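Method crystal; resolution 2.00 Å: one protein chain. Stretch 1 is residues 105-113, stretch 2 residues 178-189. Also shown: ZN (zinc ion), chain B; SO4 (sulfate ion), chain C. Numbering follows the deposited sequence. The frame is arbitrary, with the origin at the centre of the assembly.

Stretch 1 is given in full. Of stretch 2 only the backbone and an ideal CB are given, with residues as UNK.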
ATOM      1  N   THR A 105     -19.526  -7.232   1.547  1.00 17.58           N
ATOM      2  CA  THR A 105     -18.960  -7.838   0.312  1.00 17.50           C
ATOM      3  C   THR A 105     -18.513  -9.270   0.546  1.00 16.88           C
ATOM      4  O   THR A 105     -18.659 -10.122  -0.332  1.00 16.74           O
ATOM      5  CB  THR A 105     -17.740  -7.036  -0.284  1.00 18.37           C
ATOM      6  OG1 THR A 105     -16.669  -7.022   0.676  1.00 16.30           O
ATOM      7  CG2 THR A 105     -18.170  -5.603  -0.613  1.00 17.49           C
ATOM      8  N   CYS A 106     -17.945  -9.524   1.717  1.00 15.85           N
ATOM      9  CA  CYS A 106     -17.356 -10.834   2.014  1.00 15.75           C
ATOM     10  C   CYS A 106     -17.857 -11.360   3.374  1.00 15.06           C
ATOM     11  O   CYS A 106     -17.132 -11.269   4.395  1.00 14.34           O
ATOM     12  CB  CYS A 106     -15.785 -10.785   1.948  1.00 15.81           C
ATOM     13  SG  CYS A 106     -15.096 -10.000   0.457  1.00 16.48           S
ATOM     14  N   PRO A 107     -19.091 -11.965   3.384  1.00 16.11           N
ATOM     15  CA  PRO A 107     -19.683 -12.491   4.607  1.00 15.95           C
ATOM     16  C   PRO A 107     -19.018 -13.736   5.235  1.00 16.27           C
ATOM     17  O   PRO A 107     -19.360 -14.072   6.359  1.00 16.11           O
ATOM     18  CB  PRO A 107     -21.156 -12.786   4.219  1.00 17.05           C
ATOM     19  CG  PRO A 107     -21.203 -12.831   2.759  1.00 16.79           C
ATOM     20  CD  PRO A 107     -19.975 -12.134   2.197  1.00 15.57           C
ATOM     21  N   ARG A 108     -18.121 -14.405   4.504  1.00 15.80           N
ATOM     22  CA  ARG A 108     -17.392 -15.546   4.989  1.00 17.44           C
ATOM     23  C   ARG A 108     -15.928 -15.388   4.538  1.00 16.47           C
ATOM     24  O   ARG A 108     -15.636 -14.806   3.477  1.00 16.31           O
ATOM     25  CB  ARG A 108     -17.938 -16.857   4.408  1.00 17.15           C
ATOM     26  CG  ARG A 108     -19.334 -17.280   4.888  1.00 18.26           C
ATOM     27  CD  ARG A 108     -19.733 -18.611   4.154  1.00 22.98           C
ATOM     28  NE  ARG A 108     -19.631 -18.489   2.687  1.00 33.73           N
ATOM     29  CZ  ARG A 108     -19.371 -19.494   1.835  1.00 38.48           C
ATOM     30  NH1 ARG A 108     -19.162 -20.735   2.288  1.00 38.31           N
ATOM     31  NH2 ARG A 108     -19.309 -19.249   0.516  1.00 39.40           N
HETATM   32  N   MSE A 109     -15.021 -15.961   5.304  1.00 16.93           N
HETATM   33  CA  MSE A 109     -13.596 -15.924   4.907  1.00 16.99           C
HETATM   34  C   MSE A 109     -13.380 -17.065   3.911  1.00 17.35           C
HETATM   35  O   MSE A 109     -13.163 -18.207   4.313  1.00 18.13           O
HETATM   36  CB  MSE A 109     -12.683 -16.013   6.144  1.00 16.01           C
HETATM   37  CG  MSE A 109     -11.196 -16.053   5.843  1.00 15.22           C
HETATM   38 SE   MSE A 109     -10.545 -14.378   5.011  1.00 19.72          SE
HETATM   39  CE  MSE A 109      -8.705 -14.922   5.293  1.00 19.85           C
ATOM     40  N   ILE A 110     -13.440 -16.759   2.614  1.00 17.98           N
ATOM     41  CA  ILE A 110     -13.334 -17.787   1.585  1.00 18.49           C
ATOM     42  C   ILE A 110     -12.189 -17.546   0.591  1.00 19.21           C
ATOM     43  O   ILE A 110     -11.638 -16.450   0.530  1.00 18.68           O
ATOM     44  CB  ILE A 110     -14.681 -18.016   0.862  1.00 18.12           C
ATOM     45  CG1 ILE A 110     -15.106 -16.739   0.097  1.00 18.58           C
ATOM     46  CG2 ILE A 110     -15.750 -18.391   1.931  1.00 19.66           C
ATOM     47  CD1 ILE A 110     -16.342 -16.841  -0.711  1.00 20.48           C
ATOM     48  N   ALA A 111     -11.841 -18.589  -0.175  1.00 18.56           N
ATOM     49  CA  ALA A 111     -10.814 -18.499  -1.202  1.00 18.77           C
ATOM     50  C   ALA A 111     -11.386 -19.372  -2.263  1.00 19.94           C
ATOM     51  O   ALA A 111     -11.098 -20.570  -2.275  1.00 18.90           O
ATOM     52  CB  ALA A 111      -9.492 -19.090  -0.673  1.00 19.37           C
ATOM     53  N   THR A 112     -12.206 -18.761  -3.120  1.00 21.17           N
ATOM     54  CA  THR A 112     -13.271 -19.411  -3.896  1.00 23.49           C
ATOM     55  C   THR A 112     -14.294 -20.160  -3.052  1.00 24.23           C
ATOM     56  O   THR A 112     -14.088 -20.359  -1.858  1.00 24.32           O
ATOM     57  CB  THR A 112     -12.750 -20.409  -4.945  1.00 22.71           C
ATOM     58  OG1 THR A 112     -12.323 -21.590  -4.285  1.00 23.51           O
ATOM     59  CG2 THR A 112     -11.568 -19.797  -5.791  1.00 25.96           C
ATOM     60  N   ASN A 113     -15.385 -20.604  -3.684  1.00 25.28           N
ATOM     61  CA  ASN A 113     -16.409 -21.371  -2.941  1.00 27.50           C
ATOM     62  C   ASN A 113     -16.036 -22.808  -2.488  1.00 27.55           C
ATOM     63  O   ASN A 113     -16.820 -23.442  -1.770  1.00 29.58           O
ATOM     64  CB  ASN A 113     -17.762 -21.322  -3.652  1.00 28.17           C
ATOM     65  CG  ASN A 113     -18.403 -19.925  -3.600  1.00 30.73           C
ATOM     66  OD1 ASN A 113     -18.428 -19.288  -2.546  1.00 34.71           O
ATOM     67  ND2 ASN A 113     -18.928 -19.453  -4.731  1.00 30.45           N
ATOM     68  N   UNK A 178      -0.767 -17.392   5.071  1.00 14.42           N
ATOM     69  CA  UNK A 178      -1.124 -17.890   3.707  1.00 15.95           C
ATOM     70  C   UNK A 178      -2.587 -17.712   3.369  1.00 15.10           C
ATOM     71  O   UNK A 178      -2.869 -17.290   2.276  1.00 15.53           O
ATOM     72  CB  UNK A 178      -0.773 -19.373   3.576  1.00 15.95           C
ATOM     73  N   UNK A 179      -3.508 -18.050   4.290  1.00 14.67           N
ATOM     74  CA  UNK A 179      -4.961 -17.864   4.089  1.00 15.04           C
ATOM     75  C   UNK A 179      -5.335 -16.404   3.708  1.00 14.49           C
ATOM     76  O   UNK A 179      -6.336 -16.190   3.035  1.00 14.43           O
ATOM     77  CB  UNK A 179      -5.706 -18.265   5.364  1.00 15.04           C
ATOM     78  N   UNK A 180      -4.557 -15.422   4.191  1.00 13.51           N
ATOM     79  CA  UNK A 180      -4.782 -13.983   3.838  1.00 13.21           C
ATOM     80  C   UNK A 180      -4.405 -13.759   2.384  1.00 13.14           C
ATOM     81  O   UNK A 180      -5.159 -13.119   1.636  1.00 13.81           O
ATOM     82  CB  UNK A 180      -3.969 -13.051   4.738  1.00 13.21           C
ATOM     83  N   UNK A 181      -3.264 -14.294   1.957  1.00 13.83           N
ATOM     84  CA  UNK A 181      -2.915 -14.230   0.510  1.00 15.51           C
ATOM     85  C   UNK A 181      -4.008 -14.884  -0.331  1.00 14.03           C
ATOM     86  O   UNK A 181      -4.375 -14.349  -1.396  1.00 13.42           O
ATOM     87  CB  UNK A 181      -1.574 -14.917   0.241  1.00 15.51           C
ATOM     88  N   UNK A 182      -4.535 -16.012   0.155  1.00 12.50           N
ATOM     89  CA  UNK A 182      -5.562 -16.738  -0.624  1.00 12.94           C
ATOM     90  C   UNK A 182      -6.823 -15.881  -0.829  1.00 12.12           C
ATOM     91  O   UNK A 182      -7.409 -15.850  -1.936  1.00 12.63           O
ATOM     92  CB  UNK A 182      -5.934 -18.044   0.080  1.00 12.94           C
ATOM     93  N   UNK A 183      -7.273 -15.206   0.229  1.00 11.59           N
ATOM     94  CA  UNK A 183      -8.462 -14.331   0.090  1.00 10.20           C
ATOM     95  C   UNK A 183      -8.216 -13.162  -0.902  1.00 10.52           C
ATOM     96  O   UNK A 183      -9.113 -12.791  -1.685  1.00  9.68           O
ATOM     97  CB  UNK A 183      -8.852 -13.769   1.458  1.00 10.20           C
ATOM     98  N   UNK A 184      -7.027 -12.548  -0.825  1.00 11.49           N
ATOM     99  CA  UNK A 184      -6.682 -11.410  -1.694  1.00 13.35           C
ATOM    100  C   UNK A 184      -6.745 -11.801  -3.163  1.00 13.02           C
ATOM    101  O   UNK A 184      -7.377 -11.126  -3.964  1.00 13.42           O
ATOM    102  CB  UNK A 184      -5.286 -10.882  -1.358  1.00 13.35           C
ATOM    103  N   UNK A 185      -6.071 -12.906  -3.513  1.00 14.61           N
ATOM    104  CA  UNK A 185      -5.966 -13.354  -4.915  1.00 14.45           C
ATOM    105  C   UNK A 185      -7.315 -13.768  -5.472  1.00 14.87           C
ATOM    106  O   UNK A 185      -7.648 -13.461  -6.623  1.00 16.48           O
ATOM    107  CB  UNK A 185      -4.984 -14.521  -5.033  1.00 14.45           C
ATOM    108  N   UNK A 186      -8.092 -14.522  -4.679  1.00 15.59           N
ATOM    109  CA  UNK A 186      -9.388 -15.065  -5.138  1.00 15.19           C
ATOM    110  C   UNK A 186     -10.563 -14.057  -5.080  1.00 16.36           C
ATOM    111  O   UNK A 186     -11.548 -14.195  -5.832  1.00 17.14           O
ATOM    112  CB  UNK A 186      -9.743 -16.288  -4.289  1.00 15.19           C
ATOM    113  N   UNK A 187     -10.470 -13.045  -4.234  1.00 14.34           N
ATOM    114  CA  UNK A 187     -11.572 -12.094  -4.119  1.00 14.77           C
ATOM    115  C   UNK A 187     -11.290 -10.605  -4.313  1.00 13.94           C
ATOM    116  O   UNK A 187     -12.237  -9.817  -4.507  1.00 13.19           O
ATOM    117  CB  UNK A 187     -12.190 -12.266  -2.730  1.00 14.77           C
ATOM    118  N   UNK A 188     -10.006 -10.210  -4.306  1.00 13.52           N
ATOM    119  CA  UNK A 188      -9.676  -8.775  -4.489  1.00 14.19           C
ATOM    120  C   UNK A 188      -8.639  -8.443  -5.555  1.00 13.74           C
ATOM    121  O   UNK A 188      -8.116  -7.333  -5.571  1.00 14.07           O
ATOM    122  CB  UNK A 188      -9.173  -8.211  -3.159  1.00 14.19           C
ATOM    123  N   UNK A 189      -8.318  -9.387  -6.431  1.00 13.58           N
ATOM    124  CA  UNK A 189      -7.204  -9.115  -7.381  1.00 14.92           C
ATOM    125  C   UNK A 189      -7.481  -7.943  -8.310  1.00 14.67           C
ATOM    126  O   UNK A 189      -6.529  -7.248  -8.669  1.00 15.20           O
ATOM    127  CB  UNK A 189      -6.921 -10.358  -8.228  1.00 14.92           C
TER
HETATM  128 ZN    ZN B 315     -12.859  -9.655   1.037  1.00 15.36          ZN
HETATM  129  S   SO4 C 316      -4.032 -23.962  12.257  1.00 34.19           S
HETATM  130  O1  SO4 C 316      -2.596 -23.821  12.524  1.00 36.56           O
HETATM  131  O2  SO4 C 316      -4.148 -24.757  11.022  1.00 35.14           O
HETATM  132  O3  SO4 C 316      -4.760 -24.503  13.392  1.00 36.77           O
HETATM  133  O4  SO4 C 316      -4.719 -22.703  12.029  1.00 37.16           O

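Stretch 2 is helical from 178 to 187, and stretch 1 runs past it as chain without regular helix or strand. Position 178 has helical angles, and nothing of stretch 1 lies within 5.5 Å of its ideal CB. Many residues would fit; it is Phe178.

At 179 the CB points sideways, 4.5 Å from Met109 CE. Either an apolar side chain or a long one leading away would suit. It is Arg179. Its end leads away to the sulfate, with hydrogen bonds from Arg179 NH1 to SO4 O4 (2.9 Å) and from Arg179 NH2 to SO4 O2 (3.1 Å). The selenomethionine methyl, Met109 CE, rests 3.5 Å from the backbone Arg179 O.

Position 180 points away, with Met109 CE 5.1 Å from its CB. Stretch 1 asks little here, so many side chains would do; the residue is Val180. Position 181 is out of reach. Stretch 1 sets no limit, and many side chains would fit; it is Tyr181.

Position 182 points toward stretch 1, and its CB is only 3.8 Å from Ala111 CB. A small residue suits this close approach. It is Ala182, and the two methyls, Ala111 CB and Ala182 CB, touch at 3.8 Å.

At 183 the CB points sideways, 4.0 Å from both Ile110 O and Met109 SE. The carbonyl offers an acceptor, and the zinc lies beyond, already held by Cys106 SG at 2.3 Å. Asn or Gln could donate to the carbonyl, but a histidine could also reach the metal. It is His183, chi1 t. His183 ND1 donates to Ile110 O (2.9 Å, 174°), which leaves His183 NE2 to bind ZN at 2.1 Å. Met109 SE lies 3.9 Å from His183 CG.

Positions 184 and 185 have no stretch 1 atom near their CB atoms, and at 184 the CB points away. Stretch 1 limits neither, so many side chains would do. They are Ile184 and Tyr185.

Position 186 points toward stretch 1, with Thr112 N 3.7 Å and Ala111 CA 3.9 Å from its CB. A small or slender side chain such as Ala, Ser or Cys would suit. It is Cys186; Cys186 SG packs 3.9 Å from Thr112 CG2 and 4.3 Å from Ala111 CB.

Position 187 also points toward stretch 1. Thr112 N offers a donor, so a side chain carrying an acceptor, such as Gln, Glu or His, is plausible. It is His187. His187 NE2 accepts from Thr112 N (2.9 Å, 136°) and lies 3.5 Å from Ile110 CG1.

Position 188 leaves helical angles, and its CB points sideways. The zinc favours a ligand long enough to reach it. It is His188: His188 NE2 binds ZN at 2.1 Å and lies 3.6 Å from Cys106 SG. A fourth ligand comes from elsewhere in the structure.

Position 189 is out of reach, so many side chains would do; it is Phe189.

Stretch 2 (178-189) FRVYAHIYCHHF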
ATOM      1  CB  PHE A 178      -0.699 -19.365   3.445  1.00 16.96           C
ATOM      2  CG  PHE A 178      -0.882 -19.807   1.982  1.00 18.23           C
ATOM      3  CD1 PHE A 178       0.205 -19.846   1.101  1.00 24.33           C
ATOM      4  CD2 PHE A 178      -2.141 -20.210   1.516  1.00 23.81           C
ATOM      5  CE1 PHE A 178       0.038 -20.233  -0.228  1.00 27.09           C
ATOM      6  CE2 PHE A 178      -2.339 -20.575   0.152  1.00 23.57           C
ATOM      7  CZ  PHE A 178      -1.250 -20.583  -0.704  1.00 24.05           C
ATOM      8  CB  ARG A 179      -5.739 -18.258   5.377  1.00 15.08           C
ATOM      9  CG  ARG A 179      -5.573 -19.783   5.717  1.00 16.19           C
ATOM     10  CD  ARG A 179      -6.115 -20.300   7.038  1.00 17.44           C
ATOM     11  NE  ARG A 179      -5.589 -21.656   7.182  1.00 17.56           N
ATOM     12  CZ  ARG A 179      -5.314 -22.270   8.322  1.00 19.15           C
ATOM     13  NH1 ARG A 179      -5.529 -21.668   9.467  1.00 17.42           N
ATOM     14  NH2 ARG A 179      -4.827 -23.522   8.298  1.00 18.26           N
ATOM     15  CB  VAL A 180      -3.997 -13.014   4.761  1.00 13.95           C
ATOM     16  CG1 VAL A 180      -4.330 -11.555   4.388  1.00 14.16           C
ATOM     17  CG2 VAL A 180      -4.336 -13.300   6.279  1.00 11.65           C
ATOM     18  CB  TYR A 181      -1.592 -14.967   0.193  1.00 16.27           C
ATOM     19  CG  TYR A 181      -0.323 -14.180   0.433  1.00 17.90           C
ATOM     20  CD1 TYR A 181      -0.016 -13.048  -0.317  1.00 17.21           C
ATOM     21  CD2 TYR A 181       0.596 -14.611   1.395  1.00 18.76           C
ATOM     22  CE1 TYR A 181       1.184 -12.358  -0.085  1.00 19.95           C
ATOM     23  CE2 TYR A 181       1.759 -13.946   1.623  1.00 20.38           C
ATOM     24  CZ  TYR A 181       2.055 -12.826   0.879  1.00 15.40           C
ATOM     25  OH  TYR A 181       3.240 -12.232   1.128  1.00 20.03           O
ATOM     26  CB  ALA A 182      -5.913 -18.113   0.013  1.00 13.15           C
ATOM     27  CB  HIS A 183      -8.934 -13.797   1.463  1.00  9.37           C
ATOM     28  CG  HIS A 183     -10.211 -13.023   1.375  1.00 11.64           C
ATOM     29  ND1 HIS A 183     -11.410 -13.601   1.010  1.00 10.50           N
ATOM     30  CD2 HIS A 183     -10.439 -11.688   1.451  1.00 13.07           C
ATOM     31  CE1 HIS A 183     -12.332 -12.661   0.903  1.00 13.95           C
ATOM     32  NE2 HIS A 183     -11.767 -11.489   1.163  1.00 12.84           N
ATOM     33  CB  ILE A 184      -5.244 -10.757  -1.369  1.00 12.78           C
ATOM     34  CG1 ILE A 184      -5.227 -10.031  -0.027  1.00 14.20           C
ATOM     35  CG2 ILE A 184      -4.855  -9.639  -2.378  1.00 12.38           C
ATOM     36  CD1 ILE A 184      -3.818  -9.801   0.510  1.00 12.42           C
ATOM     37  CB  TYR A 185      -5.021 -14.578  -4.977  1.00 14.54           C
ATOM     38  CG  TYR A 185      -3.591 -14.238  -5.265  1.00 13.59           C
ATOM     39  CD1 TYR A 185      -2.608 -14.388  -4.279  1.00 12.37           C
ATOM     40  CD2 TYR A 185      -3.214 -13.715  -6.520  1.00 15.40           C
ATOM     41  CE1 TYR A 185      -1.275 -14.053  -4.537  1.00 13.26           C
ATOM     42  CE2 TYR A 185      -1.890 -13.366  -6.783  1.00 14.24           C
ATOM     43  CZ  TYR A 185      -0.920 -13.537  -5.785  1.00 14.87           C
ATOM     44  OH  TYR A 185       0.421 -13.231  -6.032  1.00 13.97           O
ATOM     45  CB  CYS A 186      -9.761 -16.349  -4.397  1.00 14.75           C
ATOM     46  SG  CYS A 186      -8.559 -17.681  -4.607  1.00 18.60           S
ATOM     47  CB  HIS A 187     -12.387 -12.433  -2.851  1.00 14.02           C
ATOM     48  CG  HIS A 187     -12.907 -13.847  -2.889  1.00 17.18           C
ATOM     49  ND1 HIS A 187     -13.977 -14.209  -3.668  1.00 15.07           N
ATOM     50  CD2 HIS A 187     -12.411 -15.004  -2.380  1.00 13.74           C
ATOM     51  CE1 HIS A 187     -14.181 -15.509  -3.562  1.00 17.54           C
ATOM     52  NE2 HIS A 187     -13.223 -16.018  -2.810  1.00 15.02           N
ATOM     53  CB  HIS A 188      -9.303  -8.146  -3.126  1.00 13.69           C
ATOM     54  CG  HIS A 188     -10.421  -8.240  -2.125  1.00 13.35           C
ATOM     55  ND1 HIS A 188     -11.571  -7.488  -2.231  1.00 15.22           N
ATOM     56  CD2 HIS A 188     -10.630  -9.106  -1.105  1.00 13.40           C
ATOM     57  CE1 HIS A 188     -12.408  -7.825  -1.266  1.00 12.60           C
ATOM     58  NE2 HIS A 188     -11.860  -8.801  -0.558  1.00 14.48           N
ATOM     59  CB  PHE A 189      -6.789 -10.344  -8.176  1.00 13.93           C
ATOM     60  CG  PHE A 189      -5.449 -10.214  -8.926  1.00 16.93           C
ATOM     61  CD1 PHE A 189      -4.223 -10.500  -8.282  1.00 17.00           C
ATOM     62  CD2 PHE A 189      -5.402  -9.891 -10.296  1.00 16.50           C
ATOM     63  CE1 PHE A 189      -2.989 -10.383  -8.974  1.00 18.17           C
ATOM     64  CE2 PHE A 189      -4.167  -9.765 -10.960  1.00 15.01           C
ATOM     65  CZ  PHE A 189      -2.973 -10.019 -10.314  1.00 14.23           C
TER
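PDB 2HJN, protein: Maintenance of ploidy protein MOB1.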